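Local structure of lipoprotein (Klebsiella pneumoniae subsp. pneumoniae, 4HWM) at residues A[14-27]-A[39-51]. The protein is a bacterial lipoprotein of the YedD-like family whose function is unknown, built as a small antiparallel beta barrel. Sequence-based numbering, arbitrary orientation. Where two conformers were deposited one is given.
Sequences KAPAPAGLAGFWQT and AIASLIVTKEGDT
Phe24 and Ile44 lie side by side on one face of an antiparallel strand pair, pointing the same way: CG1 of Ile44 meets the ring edge near its plane, 3.9 Å from Phe24 CD1. On the other face Trp25, in a hydrogen-bonded pair with Leu43, has CG beside its own backbone N and anti to the carbonyl carbon (chi1 -60°); this, with the turn of the ring, places NE1 to donate, close to the ring plane, to Leu21 O at 2.9 Å, tying the indole to the loop before its strand. Leu43 O lies in plane at the indole edge, 3.5 Å from Trp25 CD1. Leu21 CG meets Val45 CG1 at 4.2 Å, the side chains crossing at about a right angle, while Val45 CG1 also reaches Ala17 CB at 3.9 Å. Strands 23-26 and 40-45 are consecutive members of a closed antiparallel barrel of eight strands in meander order, and strand 98-103 flanks 23-26 on its other side. Next to Gln26, Thr27 takes two bonds with Ala41: N donates to Ala41 O, and the side-chain OG1 accepts from Ala41 N at 3.0 Å. Beyond the other end, the type I turn Thr46-Gly49 receives Ala17 N on Lys47 O, the donor standing 39° above the carbonyl plane. Lys14, bent at chi3, brings NZ to the syn side of Asp50 OD2 in a 2.9 Å salt bridge.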
ATOM      1  N   LYS A  14     -13.664  -4.216   4.858  1.00 21.35           N
ATOM      2  CA  LYS A  14     -12.319  -4.575   4.369  1.00 21.54           C
ATOM      3  C   LYS A  14     -12.442  -5.732   3.392  1.00 19.94           C
ATOM      4  O   LYS A  14     -12.955  -6.795   3.755  1.00 23.02           O
ATOM      5  CB  LYS A  14     -11.471  -4.976   5.537  1.00 24.91           C
ATOM      6  CG  LYS A  14     -10.070  -5.325   5.175  1.00 23.48           C
ATOM      7  CD  LYS A  14      -9.179  -5.570   6.420  1.00 26.54           C
ATOM      8  CE  LYS A  14      -9.400  -6.895   7.115  1.00 26.57           C
ATOM      9  NZ  LYS A  14      -8.691  -7.026   8.429  1.00 26.59           N
ATOM     10  N   ALA A  15     -11.982  -5.521   2.158  1.00 17.25           N
ATOM     11  CA  ALA A  15     -12.083  -6.537   1.101  1.00 17.55           C
ATOM     12  C   ALA A  15     -10.846  -7.436   1.134  1.00 16.40           C
ATOM     13  O   ALA A  15      -9.720  -6.945   1.140  1.00 17.75           O
ATOM     14  CB  ALA A  15     -12.200  -5.885  -0.272  1.00 18.88           C
ATOM     15  N   PRO A  16     -11.027  -8.772   1.073  1.00 17.91           N
ATOM     16  CA  PRO A  16      -9.897  -9.649   0.880  1.00 17.38           C
ATOM     17  C   PRO A  16      -9.158  -9.350  -0.423  1.00 17.32           C
ATOM     18  O   PRO A  16      -9.768  -8.907  -1.397  1.00 18.85           O
ATOM     19  CB  PRO A  16     -10.524 -11.056   0.828  1.00 20.62           C
ATOM     20  CG  PRO A  16     -11.821 -10.903   1.544  1.00 25.29           C
ATOM     21  CD  PRO A  16     -12.290  -9.531   1.223  1.00 19.43           C
ATOM     22  N   ALA A  17      -7.846  -9.524  -0.421  1.00 16.53           N
ATOM     23  CA  ALA A  17      -7.069  -9.262  -1.623  1.00 16.87           C
ATOM     24  C   ALA A  17      -7.503 -10.222  -2.737  1.00 17.71           C
ATOM     25  O   ALA A  17      -7.522 -11.439  -2.512  1.00 19.76           O
ATOM     26  CB  ALA A  17      -5.605  -9.453  -1.331  1.00 16.82           C
ATOM     27  N   PRO A  18      -7.809  -9.687  -3.934  1.00 18.21           N
ATOM     28  CA  PRO A  18      -7.980 -10.627  -5.058  1.00 19.55           C
ATOM     29  C   PRO A  18      -6.716 -11.417  -5.336  1.00 17.17           C
ATOM     30  O   PRO A  18      -5.608 -10.957  -5.076  1.00 18.48           O
ATOM     31  CB  PRO A  18      -8.271  -9.712  -6.252  1.00 22.10           C
ATOM     32  CG  PRO A  18      -8.596  -8.393  -5.690  1.00 25.17           C
ATOM     33  CD  PRO A  18      -7.954  -8.287  -4.353  1.00 19.53           C
ATOM     34  N   ALA A  19      -6.868 -12.596  -5.930  1.00 18.67           N
ATOM     35  CA  ALA A  19      -5.744 -13.443  -6.229  1.00 16.11           C
ATOM     36  C   ALA A  19      -4.656 -12.670  -6.982  1.00 16.41           C
ATOM     37  O   ALA A  19      -4.918 -12.011  -7.985  1.00 19.33           O
ATOM     38  CB  ALA A  19      -6.199 -14.647  -7.072  1.00 18.44           C
ATOM     39  N   GLY A  20      -3.430 -12.780  -6.479  1.00 16.79           N
ATOM     40  CA  GLY A  20      -2.266 -12.175  -7.105  1.00 15.00           C
ATOM     41  C   GLY A  20      -1.868 -10.822  -6.534  1.00 13.04           C
ATOM     42  O   GLY A  20      -0.791 -10.383  -6.838  1.00 14.83           O
ATOM     43  N   LEU A  21      -2.735 -10.182  -5.744  1.00 13.20           N
ATOM     44  CA  LEU A  21      -2.476  -8.832  -5.244  1.00 12.36           C
ATOM     45  C   LEU A  21      -1.755  -8.842  -3.901  1.00 12.70           C
ATOM     46  O   LEU A  21      -0.942  -7.960  -3.650  1.00 14.91           O
ATOM     47  CB  LEU A  21      -3.737  -7.997  -5.157  1.00 13.12           C
ATOM     48  CG  LEU A  21      -3.544  -6.528  -4.750  1.00 14.10           C
ATOM     49  CD1 LEU A  21      -2.621  -5.773  -5.755  1.00 15.44           C
ATOM     50  CD2 LEU A  21      -4.898  -5.828  -4.531  1.00 15.70           C
ATOM     51  N   ALA A  22      -2.005  -9.826  -3.055  1.00 11.78           N
ATOM     52  CA  ALA A  22      -1.354  -9.878  -1.757  1.00 11.66           C
ATOM     53  C   ALA A  22       0.147  -9.958  -1.950  1.00 11.93           C
ATOM     54  O   ALA A  22       0.654 -10.728  -2.770  1.00 12.79           O
ATOM     55  CB  ALA A  22      -1.876 -11.052  -0.918  1.00 12.96           C
ATOM     56  N   GLY A  23       0.878  -9.147  -1.191  1.00 11.96           N
ATOM     57  CA  GLY A  23       2.334  -9.120  -1.316  1.00 12.29           C
ATOM     58  C   GLY A  23       2.917  -7.800  -0.865  1.00 10.94           C
ATOM     59  O   GLY A  23       2.247  -6.984  -0.265  1.00 12.81           O
ATOM     60  N   PHE A  24       4.198  -7.679  -1.151  1.00 11.40           N
ATOM     61  CA  PHE A  24       4.951  -6.443  -1.033  1.00 10.42           C
ATOM     62  C   PHE A  24       5.171  -5.870  -2.435  1.00 10.65           C
ATOM     63  O   PHE A  24       5.560  -6.590  -3.347  1.00 12.01           O
ATOM     64  CB  PHE A  24       6.327  -6.682  -0.424  1.00 11.17           C
ATOM     65  CG  PHE A  24       6.322  -7.273   0.958  1.00 12.14           C
ATOM     66  CD1 PHE A  24       5.509  -6.790   1.942  1.00 14.93           C
ATOM     67  CD2 PHE A  24       7.197  -8.292   1.273  1.00 14.45           C
ATOM     68  CE1 PHE A  24       5.557  -7.313   3.227  1.00 15.25           C
ATOM     69  CE2 PHE A  24       7.244  -8.836   2.541  1.00 17.00           C
ATOM     70  CZ  PHE A  24       6.429  -8.340   3.529  1.00 16.04           C
ATOM     71  N   TRP A  25       4.946  -4.565  -2.566  1.00 10.58           N
ATOM     72  CA  TRP A  25       5.090  -3.855  -3.823  1.00 10.86           C
ATOM     73  C   TRP A  25       5.987  -2.654  -3.583  1.00 10.96           C
ATOM     74  O   TRP A  25       5.807  -1.974  -2.580  1.00 10.66           O
ATOM     75  CB  TRP A  25       3.695  -3.422  -4.284  1.00 10.16           C
ATOM     76  CG  TRP A  25       2.785  -4.576  -4.494  1.00 11.72           C
ATOM     77  CD1 TRP A  25       1.948  -5.150  -3.574  1.00 11.14           C
ATOM     78  CD2 TRP A  25       2.632  -5.324  -5.695  1.00  9.77           C
ATOM     79  NE1 TRP A  25       1.297  -6.217  -4.130  1.00 11.74           N
ATOM     80  CE2 TRP A  25       1.684  -6.340  -5.434  1.00 11.19           C
ATOM     81  CE3 TRP A  25       3.187  -5.233  -6.973  1.00 11.90           C
ATOM     82  CZ2 TRP A  25       1.310  -7.264  -6.397  1.00 11.78           C
ATOM     83  CZ3 TRP A  25       2.764  -6.146  -7.948  1.00 12.75           C
ATOM     84  CH2 TRP A  25       1.855  -7.146  -7.636  1.00 12.30           C
ATOM     85  N   GLN A  26       6.918  -2.374  -4.489  1.00 10.68           N
ATOM     86  CA  GLN A  26       7.870  -1.270  -4.296  0.50 11.16           C
ATOM     87  C   GLN A  26       8.227  -0.671  -5.641  1.00 10.70           C
ATOM     88  O   GLN A  26       8.393  -1.380  -6.626  1.00 12.55           O
ATOM     89  CB  GLN A  26       9.157  -1.744  -3.589  0.50 11.91           C
ATOM     90  CG  GLN A  26      10.115  -0.613  -3.221  0.50 13.90           C
ATOM     91  CD  GLN A  26      11.189  -1.023  -2.231  0.50 18.35           C
ATOM     92  OE1 GLN A  26      11.022  -0.875  -1.023  0.50 24.45           O
ATOM     93  NE2 GLN A  26      12.298  -1.533  -2.739  0.50 20.24           N
ATOM     94  N   THR A  27       8.370   0.643  -5.674  1.00 11.49           N
ATOM     95  CA  THR A  27       8.844   1.328  -6.877  1.00 12.46           C
ATOM     96  C   THR A  27      10.305   0.895  -7.134  1.00 13.41           C
ATOM     97  O   THR A  27      11.109   0.803  -6.210  1.00 15.30           O
ATOM     98  CB  THR A  27       8.743   2.863  -6.711  1.00 11.67           C
ATOM     99  OG1 THR A  27       9.471   3.266  -5.552  1.00 12.25           O
ATOM    100  CG2 THR A  27       7.291   3.321  -6.618  1.00 14.45           C
ATOM    101  N   ALA A  39      13.438   8.873  -4.313  1.00 12.04           N
ATOM    102  CA  ALA A  39      12.315   8.578  -3.429  1.00 10.96           C
ATOM    103  C   ALA A  39      11.740   7.190  -3.806  1.00 10.81           C
ATOM    104  O   ALA A  39      11.752   6.800  -4.986  1.00 12.43           O
ATOM    105  CB  ALA A  39      11.237   9.663  -3.512  1.00 11.31           C
ATOM    106  N   ILE A  40      11.261   6.482  -2.787  1.00 10.66           N
ATOM    107  CA  ILE A  40      10.735   5.127  -2.921  1.00 10.66           C
ATOM    108  C   ILE A  40       9.329   5.093  -2.320  1.00 10.57           C
ATOM    109  O   ILE A  40       9.087   5.657  -1.263  1.00 11.85           O
ATOM    110  CB  ILE A  40      11.629   4.095  -2.172  1.00 11.88           C
ATOM    111  CG1 ILE A  40      13.058   4.126  -2.695  1.00 16.95           C
ATOM    112  CG2 ILE A  40      11.073   2.651  -2.268  1.00 13.93           C
ATOM    113  CD1 ILE A  40      14.070   3.511  -1.770  1.00 19.43           C
ATOM    114  N   ALA A  41       8.402   4.418  -2.991  1.00 10.84           N
ATOM    115  CA  ALA A  41       7.115   4.090  -2.424  1.00 10.44           C
ATOM    116  C   ALA A  41       6.916   2.590  -2.375  1.00 10.64           C
ATOM    117  O   ALA A  41       7.313   1.852  -3.272  1.00 11.23           O
ATOM    118  CB  ALA A  41       5.994   4.747  -3.208  1.00 12.06           C
ATOM    119  N   SER A  42       6.253   2.162  -1.317  1.00 10.77           N
ATOM    120  CA  SER A  42       5.954   0.749  -1.090  1.00 10.19           C
ATOM    121  C   SER A  42       4.497   0.595  -0.664  1.00 10.25           C
ATOM    122  O   SER A  42       3.923   1.473  -0.014  1.00 10.28           O
ATOM    123  CB  SER A  42       6.846   0.188   0.026  1.00 13.67           C
ATOM    124  OG  SER A  42       8.217   0.320  -0.280  1.00 18.14           O
ATOM    125  N   LEU A  43       3.931  -0.555  -1.003  1.00 10.12           N
ATOM    126  CA  LEU A  43       2.576  -0.901  -0.576  1.00 10.61           C
ATOM    127  C   LEU A  43       2.596  -2.356  -0.124  1.00 12.24           C
ATOM    128  O   LEU A  43       2.996  -3.224  -0.876  1.00 11.65           O
ATOM    129  CB  LEU A  43       1.558  -0.745  -1.720  1.00 11.88           C
ATOM    130  CG  LEU A  43       0.082  -0.936  -1.336  1.00 11.85           C
ATOM    131  CD1 LEU A  43      -0.413   0.154  -0.404  1.00 13.47           C
ATOM    132  CD2 LEU A  43      -0.774  -1.001  -2.625  1.00 14.60           C
ATOM    133  N   ILE A  44       2.157  -2.589   1.108  1.00 10.74           N
ATOM    134  CA  ILE A  44       1.898  -3.945   1.626  1.00 11.04           C
ATOM    135  C   ILE A  44       0.417  -4.230   1.460  1.00 10.03           C
ATOM    136  O   ILE A  44      -0.406  -3.380   1.772  1.00 11.43           O
ATOM    137  CB  ILE A  44       2.274  -4.086   3.131  1.00 11.59           C
ATOM    138  CG1 ILE A  44       3.721  -3.620   3.377  1.00 13.92           C
ATOM    139  CG2 ILE A  44       1.974  -5.507   3.637  1.00 13.50           C
ATOM    140  CD1 ILE A  44       4.173  -3.718   4.829  1.00 17.64           C
ATOM    141  N   VAL A  45       0.100  -5.421   0.937  1.00 10.03           N
ATOM    142  CA  VAL A  45      -1.291  -5.870   0.876  1.00 12.04           C
ATOM    143  C   VAL A  45      -1.327  -7.256   1.507  1.00 11.06           C
ATOM    144  O   VAL A  45      -0.666  -8.172   1.012  1.00 13.11           O
ATOM    145  CB  VAL A  45      -1.830  -5.932  -0.569  1.00 11.97           C
ATOM    146  CG1 VAL A  45      -3.291  -6.429  -0.591  1.00 13.50           C
ATOM    147  CG2 VAL A  45      -1.723  -4.579  -1.266  1.00 12.77           C
ATOM    148  N   THR A  46      -2.034  -7.411   2.617  1.00 11.48           N
ATOM    149  CA  THR A  46      -2.148  -8.743   3.255  1.00 12.88           C
ATOM    150  C   THR A  46      -3.281  -9.520   2.579  1.00 13.39           C
ATOM    151  O   THR A  46      -4.152  -8.930   1.911  1.00 12.54           O
ATOM    152  CB  THR A  46      -2.414  -8.681   4.746  1.00 13.69           C
ATOM    153  OG1 THR A  46      -3.765  -8.273   4.970  1.00 13.47           O
ATOM    154  CG2 THR A  46      -1.420  -7.739   5.462  1.00 13.31           C
ATOM    155  N   LYS A  47      -3.316 -10.831   2.817  1.00 14.56           N
ATOM    156  CA  LYS A  47      -4.374 -11.628   2.193  0.50 15.80           C
ATOM    157  C   LYS A  47      -5.763 -11.168   2.654  1.00 14.49           C
ATOM    158  O   LYS A  47      -6.711 -11.179   1.857  1.00 16.16           O
ATOM    159  CB  LYS A  47      -4.156 -13.143   2.385  0.50 17.68           C
ATOM    160  CG  LYS A  47      -4.341 -13.685   3.803  0.50 19.37           C
ATOM    161  CD  LYS A  47      -4.305 -15.234   3.817  0.50 19.96           C
ATOM    162  CE  LYS A  47      -4.601 -15.789   5.199  0.50 20.61           C
ATOM    163  NZ  LYS A  47      -3.665 -15.303   6.267  0.50 18.29           N
ATOM    164  N   GLU A  48      -5.880 -10.729   3.898  1.00 14.76           N
ATOM    165  CA  GLU A  48      -7.151 -10.261   4.447  1.00 16.71           C
ATOM    166  C   GLU A  48      -7.553  -8.868   3.970  1.00 15.49           C
ATOM    167  O   GLU A  48      -8.685  -8.432   4.219  1.00 18.39           O
ATOM    168  CB  GLU A  48      -7.086 -10.286   5.984  1.00 18.54           C
ATOM    169  CG  GLU A  48      -6.917 -11.695   6.564  1.00 22.89           C
ATOM    170  CD  GLU A  48      -5.474 -12.170   6.649  1.00 27.35           C
ATOM    171  OE1 GLU A  48      -4.537 -11.388   6.345  1.00 24.64           O
ATOM    172  OE2 GLU A  48      -5.265 -13.352   7.025  1.00 30.00           O
ATOM    173  N   GLY A  49      -6.647  -8.152   3.287  1.00 14.26           N
ATOM    174  CA  GLY A  49      -6.984  -6.830   2.778  1.00 14.39           C
ATOM    175  C   GLY A  49      -6.524  -5.674   3.630  1.00 13.18           C
ATOM    176  O   GLY A  49      -6.913  -4.545   3.366  1.00 15.06           O
ATOM    177  N   ASP A  50      -5.684  -5.916   4.636  1.00 12.78           N
ATOM    178  CA  ASP A  50      -5.028  -4.797   5.318  1.00 11.95           C
ATOM    179  C   ASP A  50      -3.889  -4.303   4.418  1.00 12.49           C
ATOM    180  O   ASP A  50      -3.270  -5.077   3.694  1.00 13.19           O
ATOM    181  CB  ASP A  50      -4.497  -5.187   6.666  1.00 12.47           C
ATOM    182  CG  ASP A  50      -5.585  -5.480   7.662  1.00 15.42           C
ATOM    183  OD1 ASP A  50      -6.214  -4.546   8.160  1.00 19.43           O
ATOM    184  OD2 ASP A  50      -5.838  -6.673   7.944  1.00 21.03           O
ATOM    185  N   THR A  51      -3.637  -2.999   4.458  1.00 11.47           N
ATOM    186  CA  THR A  51      -2.599  -2.421   3.646  1.00 11.31           C
ATOM    187  C   THR A  51      -1.699  -1.500   4.434  1.00 10.18           C
ATOM    188  O   THR A  51      -2.038  -1.064   5.546  1.00 10.77           O
ATOM    189  CB  THR A  51      -3.200  -1.633   2.488  1.00 11.20           C
ATOM    190  OG1 THR A  51      -3.832  -0.464   3.010  1.00 11.87           O
ATOM    191  CG2 THR A  51      -4.200  -2.498   1.641  1.00 13.07           C
TER
HETATM  192  O   HOH W   1      -7.198 -12.820  -0.180  1.00 23.05           O
HETATM  193  O   HOH W   2      11.691   4.478  -6.474  1.00 16.06           O